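Methanogen homoaconitase large subunit (Methanocaldococcus jannaschii, PDB 4KP2) forms the iron-sulfur-cluster-binding large subunit of a hydro-lyase that interconverts (R)-homocitrate, cis-homoaconitate and homoisocitrate in 2-oxosuberate biosynthesis. Local coordinates at residues 45-50 with 166-171; 133-138 with 157-162; 145-150 with 224-229; 316-321 with 347-352; 399-404 with 420-425. All blocks are in the same frame, centred on the assembly; numbering follows the deposited sequence.

Contact 1. Residues 45-50 with 166-171; sequences VEVDLA and GETWIK
A two-pair antiparallel beta bridge joins the end of strand 42-46 to the start of strand 167-180, with Val45 opposite Thr168 and Glu46 opposite Glu167. Val45 and Thr168 form the hydrogen-bonded pair: Val45 N donates to Thr168 O at 3.0 Å, and Thr168 N returns the bond to Val45 O at the same length. Beyond the non-hydrogen-bonded pair of glutamates, Val47 N binds Gly166 O at 2.7 Å in a nearly straight bond (171° at the hydrogen), which extends the pairing to the turn where helix 156-165 ends. Gly166 makes that turn with positive phi, a conformation favouring glycine. The two glutamates share one face of the sheet. Each has CG anti to its carbonyl carbon (chi1 -66° in Glu46, -62° in Glu167) and an extended chain, which sets them side by side pointing the same way. Glu46 CG touches Glu167 CG at 3.8 Å, and Glu46 OE2 comes within 3.6 Å of Glu167 OE2. With Glu44 also close to Glu167, the clustered negative charge would tend to favour protonation of one carboxylate. Val45 and Thr168 point to the opposite, buried face; beside it Val47 CG2 meets Thr168 CG2 at 4.1 Å. The bridge belongs to a mixed sheet whose strand 167-180 follows helix 156-165, and Val45, Val47, Thr168 and Ile170 all touch Phe133 of the adjacent parallel sheet.

Contact 2. Residues 133-138 with 157-162; sequences FVAGGD and TDMAYI
Met159 lies folded against the backbone of the 133-138 segment, whereas Ile162 meets the same segment end-on, one helical turn further along. The methionine leaves the helix with CG beside its backbone N and then bends at both following torsions (chi2 -78°, chi3 91°), a hook that brings three successive atoms against the 133-138 segment. Met159 CG packs on Gly137 CA at 3.7 Å; Met159 SD lies 3.2 Å from Gly137 N and 3.4 Å from Gly136 C; and Met159 CE doubles back to Ala135 CB at 3.6 Å. Gly137 leaves room for this, since a CB there would come tight against Met159 CG. Ile162 has its CG1 branch extended, and only its CD1 reaches across, touching Ala135 CB at 3.6 Å. The alanine methyl meets both ends on its helix-facing side. Here helix 156-165 packs on a five-stranded parallel sheet, the layering of an alpha-beta-alpha sandwich, its direction 130° from that of strand 133-136. Replacing Met159 by an alanine is likely to open a gap beside the Gly136-Gly137 peptide and leave the Ala135 methyl with Ile162 as its remaining partner from this helix. Phe154 also touches both Ala135 and Met159, while Thr52 and Ala60 meet the methionine from strand 49-53 and helix 57-67. Past the inverse gamma turn centred on Gly137, Asp138 hydrogen-bonds through OD1 to His120 and to the backbone N of His140.

Contact 3. Residues 145-150 with 224-229; sequences GAFGAF and GRLTLC
Arg225 begins this contact at its root and leaves it by its tip. Its CB rests 3.7 Å from Ala146 CB, but CG, anti to the carbonyl carbon (chi1 -63°), starts a fully extended chain that runs away from the loop. Beyond that point the side chain packs beside Ile247 and Thr248 of helix 246-254. NE then hydrogen-bonds to Val217 O, NH1 makes a salt bridge to Asp245, and NH2 bonds weakly to Lys218 O, so the guanidinium group is spoken for outside the contact. Back at the root, Ala146 CB lies against the helix backbone, 3.3 Å from Arg225 O. Two further side chains of the helix meet the loop here. Leu226 brings CD1 to 3.7 Å from Ala146 CB, and Leu226 CD1 also lies 4.1 Å from Phe147 CE1. From the next turn, Cys229 turns SG toward the loop backbone, 3.4 Å from Ala146 N and 3.6 Å from Gly145 C; its chi1 of -64° sets the sulfur beside its own backbone N. No hydrogen bond spans the two segments: the loop between strands 133-136 and 150-153 meets helix 222-230 by van der Waals fit alone. The side chain of Leu226 is about 6 Å from that of Cys323, a predicted cluster ligand, consistent with a place for this loop-on-helix packing at the border of the predicted [4Fe-4S] site of an aconitase-family enzyme.

Contact 4. Residues 316-321 with 347-352; sequences NQVFIG and VKLIVI
Phe319 leans over the neighbouring strand, its CD1 3.8 Å from Ile350 CG2 and its CE1 3.7 Å from Ile352 CD1. Ile352 CG1 comes at the ring edge, in its plane, while Gly321 N stands over one face, offset toward the rim. The direction follows from chi1 of 171°, which sets the ring anti to its own backbone N. Further along the same face, the chain of Gln317 crosses those of Lys348 and Ile350; its OE1 lies 3.4 Å from Lys348 CE, whereas its NE2 donates to Gly392 O beyond the contact. On the other face, Leu349 CD1 sits 3.2 Å from Val318 O and packs against Val318 CG1. Between these two layers of side chains the strands run parallel, 12° apart, and five backbone hydrogen bonds join the two segments. Ile350 N to Val318 O, at 2.8 Å, is nearly straight; the bond from Lys348 N to Asn316 O is longer, at 3.3 Å, its donor above the carbonyl plane. The backbone angles of Gly321 call for glycine, and a CB there would clash with Ile352 O. Helix 328-338 links the two strands in a beta-alpha-beta unit and packs on Ile320, Leu349 and Val351, and helix 424-433 meets Val318 and Ile320. Strands 399-402 and 377-378 flank the pair, and Pro86 and Pro87 of the second subunit touch Ile350 and Lys348.

Contact 5. Residues 399-404 with 420-425; sequences ICLSTT and YLASPK
Leu421 sends its CD2 across Thr404 at about a right angle, touching Thr404 O at 3.4 Å and OG1 at 3.6 Å. An extended chain (chi1 -59°, chi2 178°) gives it that reach. A serine in its place would probably lose this cover and open a gap beside Thr404. The threonine is steadied within its own segment: Ser402 OG, anti to its backbone N, and Thr404 OG1, placed between N and the carbonyl carbon, share a 2.7 Å hydrogen bond. On the other face, Leu401 turns CD1 back over the partner strand (chi2 63°), 3.3 Å from Tyr420 O, 3.6 Å from Tyr420 CB and 3.7 Å from Ala422 CB. Ile399 CG2 packs obliquely on the tyrosine ring, equally near CD1 and CE1. Parallel pairing underlies all of this, with Tyr420 N bound to Cys400 O and Ser402 N to Tyr420 O, each at 2.7 Å. Thr403 divides its branches, OG1 accepting from Gly321 N and CG2 facing Pro424 at the helix start, where Ser423 is the N-cap. With Thr404 about 4 Å, side chain to side chain, from the predicted ligand Cys386, strand ends and loops here probably border the cluster site, as in parallel alpha/beta folds whose active sites lie at the strands' C-terminal ends.

Overall arrangement
Contacts 1 and 2 lie on one side of the chain's centre and contacts 4 and 5 on the opposite side, with contact 3 nearer the middle. Contact 1, whose own pairing is in a mixed sheet, reaches contact 2's parallel sheet through Leu49 beside Ala135, and contact 3 adjoins that sheet through Phe150. Contacts 4 and 5 share a second parallel sheet through adjoining strands 317-320 and 399-402. Contact 1, partly buried with carboxylates on one face, is nearest the surface; the others are buried. Backbone hydrogen bonds carry contacts 1, 4 and 5, whereas contacts 2 and 3 rely on van der Waals packing, with no hydrogen bond across. Contacts 3, 4 and 5 lie nearest the predicted cluster ligands; contact 1 is remote from them.

Contact 1. Residues 45-50 with 166-171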
# COMPACT_ATOMS: atom_id res chain seq x y z
N VAL A 45 -9.56 35.52 15.99
CA VAL A 45 -8.16 35.11 15.97
C VAL A 45 -7.61 34.99 14.55
O VAL A 45 -8.20 34.33 13.70
CB VAL A 45 -7.96 33.77 16.69
CG1 VAL A 45 -6.49 33.37 16.68
CG2 VAL A 45 -8.50 33.84 18.11
N GLU A 46 -6.48 35.64 14.30
CA GLU A 46 -5.78 35.49 13.04
C GLU A 46 -5.08 34.13 13.01
O GLU A 46 -4.36 33.78 13.94
CB GLU A 46 -4.77 36.62 12.83
CG GLU A 46 -5.40 37.99 12.68
CD GLU A 46 -4.38 39.06 12.34
OE1 GLU A 46 -3.17 38.76 12.35
OE2 GLU A 46 -4.80 40.21 12.06
N VAL A 47 -5.30 33.37 11.95
CA VAL A 47 -4.78 32.01 11.86
C VAL A 47 -3.33 31.98 11.38
O VAL A 47 -2.99 32.60 10.37
CB VAL A 47 -5.66 31.14 10.94
CG1 VAL A 47 -5.14 29.72 10.90
CG2 VAL A 47 -7.10 31.18 11.41
N ASP A 48 -2.49 31.26 12.11
CA ASP A 48 -1.08 31.15 11.78
C ASP A 48 -0.81 30.02 10.79
O ASP A 48 0.17 30.05 10.05
CB ASP A 48 -0.25 30.93 13.05
CG ASP A 48 -0.23 32.14 13.95
OD1 ASP A 48 -0.13 33.26 13.42
OD2 ASP A 48 -0.32 31.97 15.18
N LEU A 49 -1.68 29.01 10.79
CA LEU A 49 -1.48 27.84 9.94
C LEU A 49 -2.80 27.18 9.58
O LEU A 49 -3.58 26.82 10.46
CB LEU A 49 -0.55 26.84 10.64
CG LEU A 49 0.15 25.80 9.77
CD1 LEU A 49 1.06 26.49 8.77
CD2 LEU A 49 0.94 24.83 10.63
N ALA A 50 -3.05 27.01 8.28
CA ALA A 50 -4.27 26.38 7.80
C ALA A 50 -3.96 25.16 6.95
O ALA A 50 -3.12 25.22 6.05
CB ALA A 50 -5.11 27.38 7.02
N GLY A 166 -8.19 34.53 6.64
CA GLY A 166 -7.05 34.27 7.50
C GLY A 166 -7.39 34.46 8.96
O GLY A 166 -6.52 34.48 9.83
N GLU A 167 -8.69 34.61 9.23
CA GLU A 167 -9.19 34.82 10.58
C GLU A 167 -10.38 33.91 10.83
O GLU A 167 -11.04 33.46 9.89
CB GLU A 167 -9.59 36.28 10.78
CG GLU A 167 -8.46 37.27 10.61
CD GLU A 167 -8.95 38.70 10.49
OE1 GLU A 167 -10.14 38.90 10.17
OE2 GLU A 167 -8.14 39.63 10.71
N THR A 168 -10.66 33.65 12.10
CA THR A 168 -11.83 32.86 12.47
C THR A 168 -12.41 33.35 13.79
O THR A 168 -11.79 34.14 14.50
CB THR A 168 -11.48 31.37 12.60
OG1 THR A 168 -12.68 30.61 12.84
CG2 THR A 168 -10.51 31.15 13.75
N TRP A 169 -13.62 32.89 14.11
CA TRP A 169 -14.29 33.32 15.32
C TRP A 169 -14.55 32.13 16.24
O TRP A 169 -15.37 31.26 15.92
CB TRP A 169 -15.61 34.02 14.99
CG TRP A 169 -15.43 35.22 14.12
CD1 TRP A 169 -15.25 35.24 12.77
CD2 TRP A 169 -15.41 36.59 14.54
NE1 TRP A 169 -15.12 36.53 12.32
CE2 TRP A 169 -15.21 37.38 13.39
CE3 TRP A 169 -15.54 37.23 15.78
CZ2 TRP A 169 -15.15 38.77 13.45
CZ3 TRP A 169 -15.47 38.61 15.83
CH2 TRP A 169 -15.28 39.37 14.67
N ILE A 170 -13.85 32.09 17.37
CA ILE A 170 -14.02 31.01 18.33
C ILE A 170 -14.29 31.56 19.72
O ILE A 170 -14.05 32.74 20.00
CB ILE A 170 -12.77 30.12 18.40
CG1 ILE A 170 -11.58 30.93 18.92
CG2 ILE A 170 -12.47 29.51 17.04
CD1 ILE A 170 -10.36 30.09 19.18
N LYS A 171 -14.79 30.69 20.60
CA LYS A 171 -15.01 31.05 21.99
C LYS A 171 -13.91 30.42 22.84
O LYS A 171 -13.67 29.22 22.75
CB LYS A 171 -16.38 30.56 22.45
CG LYS A 171 -16.72 30.96 23.88
CD LYS A 171 -18.07 30.40 24.32
CE LYS A 171 -19.24 31.07 23.59
NZ LYS A 171 -19.56 30.46 22.27

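Contact 2. Residues 133-138 with 157-162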
# COMPACT_ATOMS: atom_id res chain seq x y z
N PHE A 133 -1.71 29.52 16.25
CA PHE A 133 -3.10 29.13 16.16
C PHE A 133 -3.26 28.28 14.91
O PHE A 133 -3.30 28.80 13.79
CB PHE A 133 -4.01 30.36 16.08
CG PHE A 133 -5.48 30.02 16.00
CD1 PHE A 133 -6.22 29.82 17.15
CD2 PHE A 133 -6.11 29.90 14.78
CE1 PHE A 133 -7.56 29.52 17.08
CE2 PHE A 133 -7.45 29.59 14.70
CZ PHE A 133 -8.18 29.40 15.86
N VAL A 134 -3.34 26.97 15.10
CA VAL A 134 -3.37 26.04 13.97
C VAL A 134 -4.78 25.55 13.65
O VAL A 134 -5.42 24.88 14.45
CB VAL A 134 -2.45 24.83 14.22
CG1 VAL A 134 -2.52 23.86 13.05
CG2 VAL A 134 -1.02 25.28 14.46
N ALA A 135 -5.25 25.91 12.46
CA ALA A 135 -6.57 25.48 12.00
C ALA A 135 -6.43 24.37 10.97
O ALA A 135 -5.59 24.45 10.07
CB ALA A 135 -7.32 26.66 11.42
N GLY A 136 -7.25 23.34 11.10
CA GLY A 136 -7.16 22.20 10.20
C GLY A 136 -8.50 21.59 9.83
O GLY A 136 -9.43 21.57 10.63
N GLY A 137 -8.58 21.10 8.60
CA GLY A 137 -9.77 20.41 8.13
C GLY A 137 -9.72 18.95 8.51
O GLY A 137 -9.83 18.06 7.65
N ASP A 138 -9.55 18.69 9.80
CA ASP A 138 -9.45 17.33 10.31
C ASP A 138 -9.83 17.33 11.78
O ASP A 138 -9.51 18.25 12.52
CB ASP A 138 -8.02 16.81 10.14
CG ASP A 138 -7.89 15.34 10.45
OD1 ASP A 138 -7.64 15.00 11.63
OD2 ASP A 138 -8.03 14.52 9.52
N THR A 157 -16.81 24.16 5.61
CA THR A 157 -17.31 25.53 5.57
C THR A 157 -16.35 26.51 6.25
O THR A 157 -15.98 27.53 5.67
CB THR A 157 -18.71 25.63 6.22
OG1 THR A 157 -19.71 25.21 5.28
CG2 THR A 157 -19.01 27.05 6.66
N ASP A 158 -15.95 26.18 7.47
CA ASP A 158 -15.07 27.06 8.24
C ASP A 158 -13.67 27.15 7.64
O ASP A 158 -13.00 28.17 7.76
CB ASP A 158 -14.99 26.60 9.70
CG ASP A 158 -16.22 26.98 10.49
OD1 ASP A 158 -16.89 27.97 10.12
OD2 ASP A 158 -16.53 26.29 11.49
N MET A 159 -13.23 26.07 7.00
CA MET A 159 -11.91 26.04 6.37
C MET A 159 -11.85 26.98 5.17
O MET A 159 -10.79 27.54 4.87
CB MET A 159 -11.53 24.62 5.97
CG MET A 159 -11.04 23.74 7.13
SD MET A 159 -9.34 24.08 7.63
CE MET A 159 -9.57 25.31 8.91
N ALA A 160 -12.98 27.14 4.49
CA ALA A 160 -13.06 28.05 3.36
C ALA A 160 -13.02 29.50 3.84
O ALA A 160 -12.38 30.35 3.23
CB ALA A 160 -14.33 27.80 2.56
N TYR A 161 -13.71 29.75 4.95
CA TYR A 161 -13.74 31.07 5.57
C TYR A 161 -12.34 31.49 5.99
O TYR A 161 -11.92 32.62 5.74
CB TYR A 161 -14.67 31.05 6.78
CG TYR A 161 -14.83 32.39 7.48
CD1 TYR A 161 -15.80 33.29 7.07
CD2 TYR A 161 -14.02 32.73 8.55
CE1 TYR A 161 -15.94 34.51 7.70
CE2 TYR A 161 -14.16 33.95 9.19
CZ TYR A 161 -15.12 34.83 8.76
OH TYR A 161 -15.27 36.04 9.40
N ILE A 162 -11.63 30.57 6.63
CA ILE A 162 -10.27 30.83 7.09
C ILE A 162 -9.31 30.99 5.91
O ILE A 162 -8.42 31.84 5.93
CB ILE A 162 -9.78 29.70 8.02
CG1 ILE A 162 -10.56 29.73 9.33
CG2 ILE A 162 -8.29 29.82 8.28
CD1 ILE A 162 -10.15 28.67 10.32

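Contact 3. Residues 145-150 with 224-229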
# COMPACT_ATOMS: atom_id res chain seq x y z
N GLY A 145 -1.21 20.51 19.66
CA GLY A 145 -1.20 21.21 20.93
C GLY A 145 -0.01 20.76 21.75
O GLY A 145 0.25 21.30 22.83
N ALA A 146 0.72 19.77 21.24
CA ALA A 146 1.90 19.26 21.91
C ALA A 146 3.08 20.21 21.73
O ALA A 146 4.10 20.09 22.41
CB ALA A 146 2.25 17.88 21.37
N PHE A 147 2.93 21.15 20.80
CA PHE A 147 3.95 22.16 20.56
C PHE A 147 3.70 23.40 21.42
O PHE A 147 4.51 24.33 21.43
CB PHE A 147 3.96 22.56 19.08
CG PHE A 147 4.50 21.49 18.18
CD1 PHE A 147 3.68 20.47 17.71
CD2 PHE A 147 5.83 21.50 17.79
CE1 PHE A 147 4.18 19.49 16.88
CE2 PHE A 147 6.34 20.52 16.96
CZ PHE A 147 5.51 19.51 16.50
N GLY A 148 2.58 23.40 22.13
CA GLY A 148 2.20 24.53 22.95
C GLY A 148 1.44 25.56 22.14
O GLY A 148 1.51 26.76 22.40
N ALA A 149 0.70 25.07 21.14
CA ALA A 149 -0.08 25.94 20.28
C ALA A 149 -1.55 25.54 20.30
O ALA A 149 -1.87 24.36 20.38
CB ALA A 149 0.46 25.91 18.86
N PHE A 150 -2.43 26.53 20.23
CA PHE A 150 -3.86 26.27 20.21
C PHE A 150 -4.28 25.76 18.83
O PHE A 150 -4.29 26.52 17.86
CB PHE A 150 -4.64 27.53 20.57
CG PHE A 150 -6.11 27.30 20.76
CD1 PHE A 150 -6.62 26.95 21.99
CD2 PHE A 150 -6.99 27.44 19.69
CE1 PHE A 150 -7.98 26.73 22.17
CE2 PHE A 150 -8.34 27.23 19.86
CZ PHE A 150 -8.84 26.87 21.10
N GLY A 224 5.50 11.19 22.56
CA GLY A 224 4.50 10.92 23.58
C GLY A 224 3.50 12.05 23.72
O GLY A 224 2.31 11.82 23.92
N ARG A 225 3.99 13.28 23.60
CA ARG A 225 3.13 14.46 23.72
C ARG A 225 2.17 14.58 22.54
O ARG A 225 1.05 15.07 22.69
CB ARG A 225 3.98 15.72 23.85
CG ARG A 225 4.84 15.75 25.10
CD ARG A 225 5.63 17.04 25.21
NE ARG A 225 6.45 17.06 26.42
CZ ARG A 225 7.22 18.08 26.77
NH1 ARG A 225 7.28 19.17 26.01
NH2 ARG A 225 7.94 18.02 27.89
N LEU A 226 2.62 14.12 21.37
CA LEU A 226 1.78 14.10 20.19
C LEU A 226 0.61 13.14 20.38
O LEU A 226 -0.51 13.40 19.92
CB LEU A 226 2.59 13.69 18.96
CG LEU A 226 2.99 14.81 17.99
CD1 LEU A 226 3.79 15.88 18.69
CD2 LEU A 226 3.77 14.23 16.82
N THR A 227 0.87 12.03 21.06
CA THR A 227 -0.15 11.02 21.30
C THR A 227 -1.23 11.52 22.26
O THR A 227 -2.42 11.30 22.05
CB THR A 227 0.47 9.73 21.86
OG1 THR A 227 1.45 9.23 20.95
CG2 THR A 227 -0.60 8.67 22.08
N LEU A 228 -0.79 12.19 23.32
CA LEU A 228 -1.71 12.70 24.34
C LEU A 228 -2.65 13.77 23.78
O LEU A 228 -3.84 13.78 24.11
CB LEU A 228 -0.93 13.26 25.53
CG LEU A 228 -0.82 12.35 26.76
CD1 LEU A 228 -0.24 11.00 26.37
CD2 LEU A 228 0.03 13.01 27.83
N CYS A 229 -2.13 14.65 22.94
CA CYS A 229 -2.93 15.72 22.36
C CYS A 229 -3.78 15.23 21.20
O CYS A 229 -4.75 15.89 20.82
CB CYS A 229 -2.03 16.87 21.91
SG CYS A 229 -1.13 17.68 23.25

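Contact 4. Residues 316-321 with 347-352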
# COMPACT_ATOMS: atom_id res chain seq x y z
N ASN A 316 -8.21 -10.89 14.18
CA ASN A 316 -8.06 -11.35 12.81
C ASN A 316 -7.19 -10.41 11.98
O ASN A 316 -6.74 -10.76 10.89
CB ASN A 316 -9.43 -11.52 12.15
CG ASN A 316 -10.38 -12.33 12.99
OD1 ASN A 316 -11.45 -11.85 13.38
ND2 ASN A 316 -10.01 -13.57 13.28
N GLN A 317 -6.96 -9.20 12.50
CA GLN A 317 -6.15 -8.21 11.80
C GLN A 317 -5.50 -7.26 12.80
O GLN A 317 -6.07 -6.95 13.84
CB GLN A 317 -7.00 -7.43 10.79
CG GLN A 317 -6.21 -6.47 9.91
CD GLN A 317 -7.09 -5.73 8.93
OE1 GLN A 317 -7.24 -6.15 7.78
NE2 GLN A 317 -7.66 -4.62 9.37
N VAL A 318 -4.29 -6.80 12.48
CA VAL A 318 -3.60 -5.84 13.33
C VAL A 318 -3.03 -4.71 12.49
O VAL A 318 -2.28 -4.94 11.54
CB VAL A 318 -2.45 -6.50 14.12
CG1 VAL A 318 -1.67 -5.45 14.89
CG2 VAL A 318 -2.99 -7.56 15.06
N PHE A 319 -3.39 -3.48 12.84
CA PHE A 319 -2.86 -2.31 12.15
C PHE A 319 -1.93 -1.49 13.05
O PHE A 319 -2.26 -1.21 14.20
CB PHE A 319 -3.98 -1.43 11.61
CG PHE A 319 -3.51 -0.11 11.08
CD1 PHE A 319 -2.67 -0.06 9.98
CD2 PHE A 319 -3.89 1.08 11.68
CE1 PHE A 319 -2.22 1.15 9.49
CE2 PHE A 319 -3.45 2.29 11.19
CZ PHE A 319 -2.62 2.33 10.09
N ILE A 320 -0.78 -1.12 12.50
CA ILE A 320 0.19 -0.32 13.24
C ILE A 320 0.68 0.85 12.39
O ILE A 320 1.36 0.65 11.38
CB ILE A 320 1.41 -1.16 13.66
CG1 ILE A 320 0.99 -2.30 14.58
CG2 ILE A 320 2.45 -0.28 14.33
CD1 ILE A 320 2.15 -3.18 15.02
N GLY A 321 0.33 2.06 12.80
CA GLY A 321 0.87 3.24 12.15
C GLY A 321 -0.13 4.30 11.73
O GLY A 321 -0.40 4.48 10.54
N VAL A 347 -4.10 -14.12 11.23
CA VAL A 347 -4.13 -12.67 11.35
C VAL A 347 -3.20 -11.99 10.36
O VAL A 347 -2.04 -12.36 10.21
CB VAL A 347 -3.82 -12.21 12.80
CG1 VAL A 347 -2.89 -13.20 13.47
CG2 VAL A 347 -3.23 -10.80 12.82
N LYS A 348 -3.73 -10.98 9.66
CA LYS A 348 -2.96 -10.21 8.70
C LYS A 348 -2.48 -8.90 9.32
O LYS A 348 -3.27 -8.13 9.86
CB LYS A 348 -3.80 -9.94 7.45
CG LYS A 348 -5.23 -9.53 7.74
CD LYS A 348 -6.10 -9.64 6.50
CE LYS A 348 -7.56 -9.37 6.84
NZ LYS A 348 -8.45 -9.61 5.68
N LEU A 349 -1.17 -8.66 9.24
CA LEU A 349 -0.58 -7.47 9.84
C LEU A 349 -0.36 -6.37 8.80
O LEU A 349 0.20 -6.61 7.74
CB LEU A 349 0.75 -7.82 10.51
CG LEU A 349 1.55 -6.65 11.09
CD1 LEU A 349 0.74 -5.91 12.13
CD2 LEU A 349 2.85 -7.15 11.68
N ILE A 350 -0.82 -5.17 9.13
CA ILE A 350 -0.67 -4.02 8.24
C ILE A 350 0.17 -2.93 8.92
O ILE A 350 -0.18 -2.46 10.00
CB ILE A 350 -2.03 -3.43 7.84
CG1 ILE A 350 -2.89 -4.50 7.17
CG2 ILE A 350 -1.84 -2.24 6.92
CD1 ILE A 350 -4.27 -4.02 6.80
N VAL A 351 1.26 -2.54 8.27
CA VAL A 351 2.14 -1.52 8.83
C VAL A 351 2.28 -0.33 7.89
O VAL A 351 2.68 -0.48 6.73
CB VAL A 351 3.54 -2.09 9.12
CG1 VAL A 351 4.45 -1.01 9.68
CG2 VAL A 351 3.44 -3.27 10.08
N ILE A 352 1.95 0.86 8.39
CA ILE A 352 2.04 2.08 7.60
C ILE A 352 2.75 3.18 8.39
O ILE A 352 2.20 3.69 9.37
CB ILE A 352 0.65 2.60 7.19
CG1 ILE A 352 -0.10 1.55 6.37
CG2 ILE A 352 0.78 3.89 6.39
CD1 ILE A 352 -1.46 1.99 5.92

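Contact 5. Residues 399-404 with 420-425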
# COMPACT_ATOMS: atom_id res chain seq x y z
N ILE A 399 -12.29 -9.11 13.67
CA ILE A 399 -11.76 -8.26 14.73
C ILE A 399 -10.39 -7.68 14.37
O ILE A 399 -9.51 -8.40 13.90
CB ILE A 399 -11.66 -9.03 16.06
CG1 ILE A 399 -13.05 -9.49 16.51
CG2 ILE A 399 -11.03 -8.17 17.14
CD1 ILE A 399 -13.05 -10.18 17.86
N CYS A 400 -10.21 -6.39 14.61
CA CYS A 400 -8.95 -5.72 14.34
C CYS A 400 -8.38 -5.01 15.56
O CYS A 400 -9.09 -4.30 16.26
CB CYS A 400 -9.10 -4.73 13.19
SG CYS A 400 -7.64 -3.69 12.90
N LEU A 401 -7.09 -5.22 15.81
CA LEU A 401 -6.39 -4.49 16.86
C LEU A 401 -5.56 -3.38 16.23
O LEU A 401 -4.59 -3.65 15.52
CB LEU A 401 -5.49 -5.43 17.66
CG LEU A 401 -4.66 -4.77 18.76
CD1 LEU A 401 -5.56 -4.16 19.82
CD2 LEU A 401 -3.70 -5.76 19.39
N SER A 402 -5.94 -2.14 16.49
CA SER A 402 -5.30 -1.00 15.83
C SER A 402 -4.61 -0.05 16.80
O SER A 402 -4.91 -0.03 17.99
CB SER A 402 -6.33 -0.23 15.00
OG SER A 402 -5.74 0.88 14.37
N THR A 403 -3.68 0.74 16.27
CA THR A 403 -3.00 1.76 17.05
C THR A 403 -3.61 3.13 16.75
O THR A 403 -3.05 4.16 17.10
CB THR A 403 -1.49 1.81 16.73
OG1 THR A 403 -1.30 2.11 15.35
CG2 THR A 403 -0.84 0.48 17.06
N THR A 404 -4.77 3.11 16.10
CA THR A 404 -5.49 4.34 15.78
C THR A 404 -6.20 4.92 17.00
O THR A 404 -5.96 4.49 18.13
CB THR A 404 -6.53 4.11 14.66
OG1 THR A 404 -7.32 2.96 14.97
CG2 THR A 404 -5.85 3.91 13.32
N TYR A 420 -10.22 -3.03 18.32
CA TYR A 420 -9.60 -2.84 19.63
C TYR A 420 -8.42 -1.88 19.50
O TYR A 420 -7.65 -1.95 18.54
CB TYR A 420 -9.13 -4.17 20.21
CG TYR A 420 -10.25 -5.07 20.69
CD1 TYR A 420 -11.03 -5.78 19.79
CD2 TYR A 420 -10.51 -5.23 22.05
CE1 TYR A 420 -12.05 -6.61 20.22
CE2 TYR A 420 -11.52 -6.05 22.49
CZ TYR A 420 -12.29 -6.74 21.57
OH TYR A 420 -13.31 -7.57 22.00
N LEU A 421 -8.28 -0.98 20.47
CA LEU A 421 -7.21 0.01 20.44
C LEU A 421 -6.13 -0.31 21.47
O LEU A 421 -6.44 -0.60 22.63
CB LEU A 421 -7.77 1.41 20.70
CG LEU A 421 -8.83 1.91 19.72
CD1 LEU A 421 -9.33 3.29 20.14
CD2 LEU A 421 -8.28 1.95 18.31
N ALA A 422 -4.87 -0.24 21.05
CA ALA A 422 -3.76 -0.54 21.94
C ALA A 422 -2.46 0.12 21.48
O ALA A 422 -2.45 0.91 20.53
CB ALA A 422 -3.57 -2.04 22.08
N SER A 423 -1.37 -0.22 22.15
CA SER A 423 -0.05 0.32 21.83
C SER A 423 0.61 -0.53 20.75
O SER A 423 0.25 -1.69 20.57
CB SER A 423 0.82 0.37 23.08
OG SER A 423 1.11 -0.94 23.55
N PRO A 424 1.58 0.05 20.02
CA PRO A 424 2.34 -0.70 19.01
C PRO A 424 3.00 -1.94 19.60
O PRO A 424 3.12 -2.95 18.91
CB PRO A 424 3.41 0.30 18.57
CG PRO A 424 2.80 1.62 18.79
CD PRO A 424 1.94 1.48 20.02
N LYS A 425 3.42 -1.85 20.85
CA LYS A 425 4.00 -2.98 21.56
C LYS A 425 3.02 -4.14 21.62
O LYS A 425 3.32 -5.24 21.17
CB LYS A 425 4.40 -2.57 22.98
CG LYS A 425 4.82 -3.73 23.86
CD LYS A 425 5.00 -3.26 25.30
CE LYS A 425 5.33 -4.43 26.22
NZ LYS A 425 5.37 -4.00 27.65